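Local structure of acyltransferase (Streptococcus pneumoniae, 5UG1) at residues Ala109-Met112 with Arg113-Ala116; Ala125-Asn128 with Gln129-Lys132. The protein probably transfers acetyl groups onto peptidoglycan as an O-acetyltransferase, its catalytic domain adopting an atypical alpha/beta hydrolase fold. All blocks are in the same frame, centred on the assembly; numbering follows the deposited sequence.

Contact 1: Ala109-Met112 with Arg113-Ala116; sequences AAYM and RELA. With NA (sodium ion), chain C.
Ala109 to Met112 and Arg113 to Ala116 are consecutive turns of helix 102-118, joined by four i to i+4 backbone hydrogen bonds, the first from Arg113 N to Ala109 O at 3.0 Å and the last from Ala116 N to Met112 O. Arg113 runs back along the helix: with CG beside the backbone N (chi1 -67°) and the chain extended to NE, its guanidinium lies with one face over the carbonyl carbon of Ala109, and NH2 is 3.9 Å from Ala109 CB. The charge itself is answered at the start of the next helix, by the N-cap residue Asp126. Two neighbours reach the ring of Tyr111, swung anti to its own N (chi1 -168°), obliquely. Glu114 OE1 stands 3.6 Å from Tyr111 CD1, its carboxylate plane turned 52° from the ring, while Leu115 CD1 meets Tyr111 CE2 at 3.9 Å in apolar packing. Asp75 takes the phenol OH in a hydrogen bond. Toward the C-terminal end, Ala116 O binds the sodium ion at 2.3 Å, with two waters and the carbonyls of Thr119 and Ile122 completing five ligands. The helix is the crossover of the beta-alpha-beta unit between strands 86-90 and 122-125; Tyr111, Met112 and Leu115 pack on helix 70-80, and Ala109 and Met112 on Thr91 and Pro92.

Contact 2: Ala125-Asn128 with Gln129-Lys132; sequences ADWN and QVAK
Asp126 and Gln129 form an N-cap contact at the start of helix 127-132, just where edge strand 122-125 of the parallel sheet gives way to the helix. Asp126 OD1 accepts from Gln129 N at 3.1 Å, the donor lying above the carboxylate plane, 66° out of it. The first full turn closes behind this cap, Val130 N reaching Asp126 O at 3.0 Å, followed by a short bond of 2.7 Å from Ala131 N to Trp127 O. Ala131 CB sits over one face of the Trp127 indole, 4.1 Å from the centroid of the six-membered ring and 15° off its normal, a CH-pi contact. Tyr160 of helix 150-171 meets the same indole edge-to-face, and Phe146 and Val90 also touch it. Asn128, its CG anti to the backbone N (chi1 179°), offers OD1 to the extended Lys132 side chain: Lys132 NZ arrives at 2.9 Å from Asn128 OD1, in the plane of the amide and on a lone pair. Glu106 forms the salt bridge to that ammonium and also takes Asn128 ND2, which has Pro92 O as another acceptor. The buried amide is therefore gripped at both ends, its OD1 accepting from Lys132 and probably from Arg113 as well. In the Asp126 carboxylate, OD1 is shared by Gln129 N and Thr91 OG1, while OD2 faces Arg113; so many donors would probably stabilise its negative charge, as would the positive end of the helix dipole beside it.

Contacts 1 and 2 lie on successive helices, 102-118 and 127-132, on the two sides of edge strand 122-125 in chain order, with centres about 12 Å apart. Both are partly buried, each with three buried residues; the exposed ones are Glu114 in contact 1 and Gln129 and Lys132 in contact 2. They meet directly: Arg113 NE bridges to Asp126 OD2 at 2.7 Å, and Arg113 NH2 probably bonds to Asn128 OD1 at 2.8 Å, tying helix 102-118 to the start of the other. Contact 1 lies in the C-terminal half of its helix, with regular backbone bonding and a carbonyl given to sodium; contact 2 starts a helix, relying on side-chain capping and an amide network, and the side chain of Trp127 is about 9 Å from the bound methanesulfonic acid.

Contact 1: Ala109-Met112 with Arg113-Ala116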
loop_
_atom_site.group_PDB
_atom_site.type_symbol
_atom_site.label_atom_id
_atom_site.label_comp_id
_atom_site.label_asym_id
_atom_site.label_seq_id
_atom_site.Cartn_x
_atom_site.Cartn_y
_atom_site.Cartn_z
ATOM N N ALA A 109 1.167 10.131 -4.316
ATOM C CA ALA A 109 -0.172 9.789 -3.860
ATOM C C ALA A 109 -1.214 10.210 -4.886
ATOM O O ALA A 109 -2.115 9.439 -5.212
ATOM C CB ALA A 109 -0.452 10.441 -2.500
ATOM N N ALA A 110 -1.094 11.431 -5.417
ATOM C CA ALA A 110 -2.079 11.916 -6.383
ATOM C C ALA A 110 -2.092 11.060 -7.642
ATOM O O ALA A 110 -3.162 10.732 -8.171
ATOM C CB ALA A 110 -1.798 13.380 -6.738
ATOM N N TYR A 111 -0.909 10.703 -8.143
ATOM C CA TYR A 111 -0.808 9.898 -9.355
ATOM C C TYR A 111 -1.378 8.496 -9.154
ATOM O O TYR A 111 -2.010 7.946 -10.064
ATOM C CB TYR A 111 0.653 9.822 -9.797
ATOM C CG TYR A 111 0.830 9.266 -11.182
ATOM C CD1 TYR A 111 0.326 9.947 -12.286
ATOM C CD2 TYR A 111 1.497 8.070 -11.395
ATOM C CE1 TYR A 111 0.472 9.450 -13.553
ATOM C CE2 TYR A 111 1.658 7.562 -12.677
ATOM C CZ TYR A 111 1.140 8.265 -13.752
ATOM O OH TYR A 111 1.277 7.792 -15.038
ATOM N N MET A 112 -1.139 7.893 -7.983
ATOM C CA MET A 112 -1.739 6.600 -7.658
ATOM C C MET A 112 -3.257 6.690 -7.628
ATOM O O MET A 112 -3.946 5.777 -8.089
ATOM C CB MET A 112 -1.223 6.095 -6.308
ATOM C CG MET A 112 0.287 5.885 -6.238
ATOM S SD MET A 112 0.879 5.687 -4.547
ATOM C CE MET A 112 0.135 4.092 -4.169
ATOM N N ARG A 113 -3.800 7.782 -7.081
ATOM C CA ARG A 113 -5.240 7.993 -7.158
ATOM C C ARG A 113 -5.713 8.012 -8.608
ATOM O O ARG A 113 -6.776 7.463 -8.923
ATOM C CB ARG A 113 -5.626 9.289 -6.448
ATOM C CG ARG A 113 -5.407 9.246 -4.933
ATOM C CD ARG A 113 -5.768 10.565 -4.255
ATOM N NE ARG A 113 -5.287 10.563 -2.878
ATOM C CZ ARG A 113 -4.350 11.376 -2.393
ATOM N NH1 ARG A 113 -3.801 12.316 -3.153
ATOM N NH2 ARG A 113 -3.980 11.267 -1.124
ATOM N N GLU A 114 -4.925 8.609 -9.515
ATOM C CA GLU A 114 -5.359 8.693 -10.911
ATOM C C GLU A 114 -5.397 7.318 -11.543
ATOM O O GLU A 114 -6.324 6.998 -12.297
ATOM C CB GLU A 114 -4.441 9.619 -11.713
ATOM C CG GLU A 114 -4.319 11.000 -11.106
ATOM C CD GLU A 114 -3.724 12.040 -12.042
ATOM O OE1 GLU A 114 -2.737 11.744 -12.749
ATOM O OE2 GLU A 114 -4.255 13.164 -12.063
ATOM N N LEU A 115 -4.399 6.494 -11.235
ATOM C CA LEU A 115 -4.343 5.150 -11.777
ATOM C C LEU A 115 -5.496 4.304 -11.255
ATOM O O LEU A 115 -6.117 3.560 -12.019
ATOM C CB LEU A 115 -2.990 4.509 -11.439
ATOM C CG LEU A 115 -1.771 5.063 -12.179
ATOM C CD1 LEU A 115 -0.463 4.407 -11.698
ATOM C CD2 LEU A 115 -1.951 4.877 -13.668
ATOM N N ALA A 116 -5.802 4.413 -9.959
ATOM C CA ALA A 116 -6.898 3.632 -9.388
ATOM C C ALA A 116 -8.245 4.069 -9.953
ATOM O O ALA A 116 -9.093 3.232 -10.272
ATOM C CB ALA A 116 -6.890 3.753 -7.864
HETATM NA NA NA C . -10.378 1.316 -10.299
HETATM O O HOH W 1 -11.375 2.436 -8.463
HETATM O O HOH W 2 -11.691 2.287 -12.044
#

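Contact 2: Ala125-Asn128 with Gln129-Lys132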
loop_
_atom_site.group_PDB
_atom_site.type_symbol
_atom_site.label_atom_id
_atom_site.label_comp_id
_atom_site.label_asym_id
_atom_site.label_seq_id
_atom_site.Cartn_x
_atom_site.Cartn_y
_atom_site.Cartn_z
ATOM N N ALA A 125 -6.309 2.485 -1.596
ATOM C CA ALA A 125 -6.340 2.478 -0.134
ATOM C C ALA A 125 -5.607 3.746 0.300
ATOM O O ALA A 125 -4.372 3.760 0.360
ATOM C CB ALA A 125 -5.694 1.219 0.437
ATOM N N ASP A 126 -6.362 4.812 0.598
ATOM C CA ASP A 126 -5.795 6.166 0.660
ATOM C C ASP A 126 -5.292 6.485 2.071
ATOM O O ASP A 126 -5.828 7.328 2.801
ATOM C CB ASP A 126 -6.812 7.192 0.186
ATOM C CG ASP A 126 -6.152 8.443 -0.366
ATOM O OD1 ASP A 126 -4.958 8.672 -0.063
ATOM O OD2 ASP A 126 -6.824 9.193 -1.114
ATOM N N TRP A 127 -4.221 5.781 2.438
ATOM C CA TRP A 127 -3.534 6.058 3.692
ATOM C C TRP A 127 -3.115 7.522 3.789
ATOM O O TRP A 127 -3.221 8.139 4.857
ATOM C CB TRP A 127 -2.323 5.134 3.804
ATOM C CG TRP A 127 -1.343 5.501 4.885
ATOM C CD1 TRP A 127 -0.046 5.898 4.718
ATOM C CD2 TRP A 127 -1.584 5.497 6.295
ATOM N NE1 TRP A 127 0.534 6.143 5.941
ATOM C CE2 TRP A 127 -0.390 5.900 6.925
ATOM C CE3 TRP A 127 -2.699 5.189 7.091
ATOM C CZ2 TRP A 127 -0.279 6.010 8.318
ATOM C CZ3 TRP A 127 -2.581 5.294 8.477
ATOM C CH2 TRP A 127 -1.384 5.704 9.071
ATOM N N ASN A 128 -2.624 8.090 2.685
ATOM C CA ASN A 128 -2.263 9.505 2.652
ATOM C C ASN A 128 -3.404 10.385 3.160
ATOM O O ASN A 128 -3.202 11.260 4.006
ATOM C CB ASN A 128 -1.877 9.899 1.222
ATOM C CG ASN A 128 -1.503 11.358 1.090
ATOM O OD1 ASN A 128 -2.371 12.225 0.948
ATOM N ND2 ASN A 128 -0.202 11.639 1.115
ATOM N N GLN A 129 -4.616 10.163 2.650
ATOM C CA GLN A 129 -5.751 10.968 3.086
ATOM C C GLN A 129 -6.096 10.706 4.546
ATOM O O GLN A 129 -6.357 11.652 5.298
ATOM C CB GLN A 129 -6.958 10.696 2.190
ATOM C CG GLN A 129 -8.257 11.272 2.713
ATOM C CD GLN A 129 -9.382 11.132 1.705
ATOM O OE1 GLN A 129 -9.383 10.212 0.885
ATOM N NE2 GLN A 129 -10.337 12.055 1.749
ATOM N N VAL A 130 -6.092 9.434 4.968
ATOM C CA VAL A 130 -6.446 9.085 6.345
ATOM C C VAL A 130 -5.416 9.646 7.325
ATOM O O VAL A 130 -5.769 10.244 8.355
ATOM C CB VAL A 130 -6.600 7.557 6.478
ATOM C CG1 VAL A 130 -6.524 7.100 7.953
ATOM C CG2 VAL A 130 -7.915 7.105 5.840
ATOM N N ALA A 131 -4.125 9.483 7.000
ATOM C CA ALA A 131 -3.052 9.971 7.863
ATOM C C ALA A 131 -3.171 11.462 8.138
ATOM O O ALA A 131 -2.883 11.914 9.248
ATOM C CB ALA A 131 -1.699 9.682 7.231
ATOM N N LYS A 132 -3.571 12.246 7.137
ATOM C CA LYS A 132 -3.706 13.680 7.352
ATOM C C LYS A 132 -4.837 14.005 8.316
ATOM O O LYS A 132 -4.848 15.096 8.899
ATOM C CB LYS A 132 -3.931 14.398 6.026
ATOM C CG LYS A 132 -2.780 14.295 5.075
ATOM C CD LYS A 132 -3.140 14.940 3.751
ATOM C CE LYS A 132 -2.011 14.822 2.748
ATOM N NZ LYS A 132 -2.490 15.109 1.373
#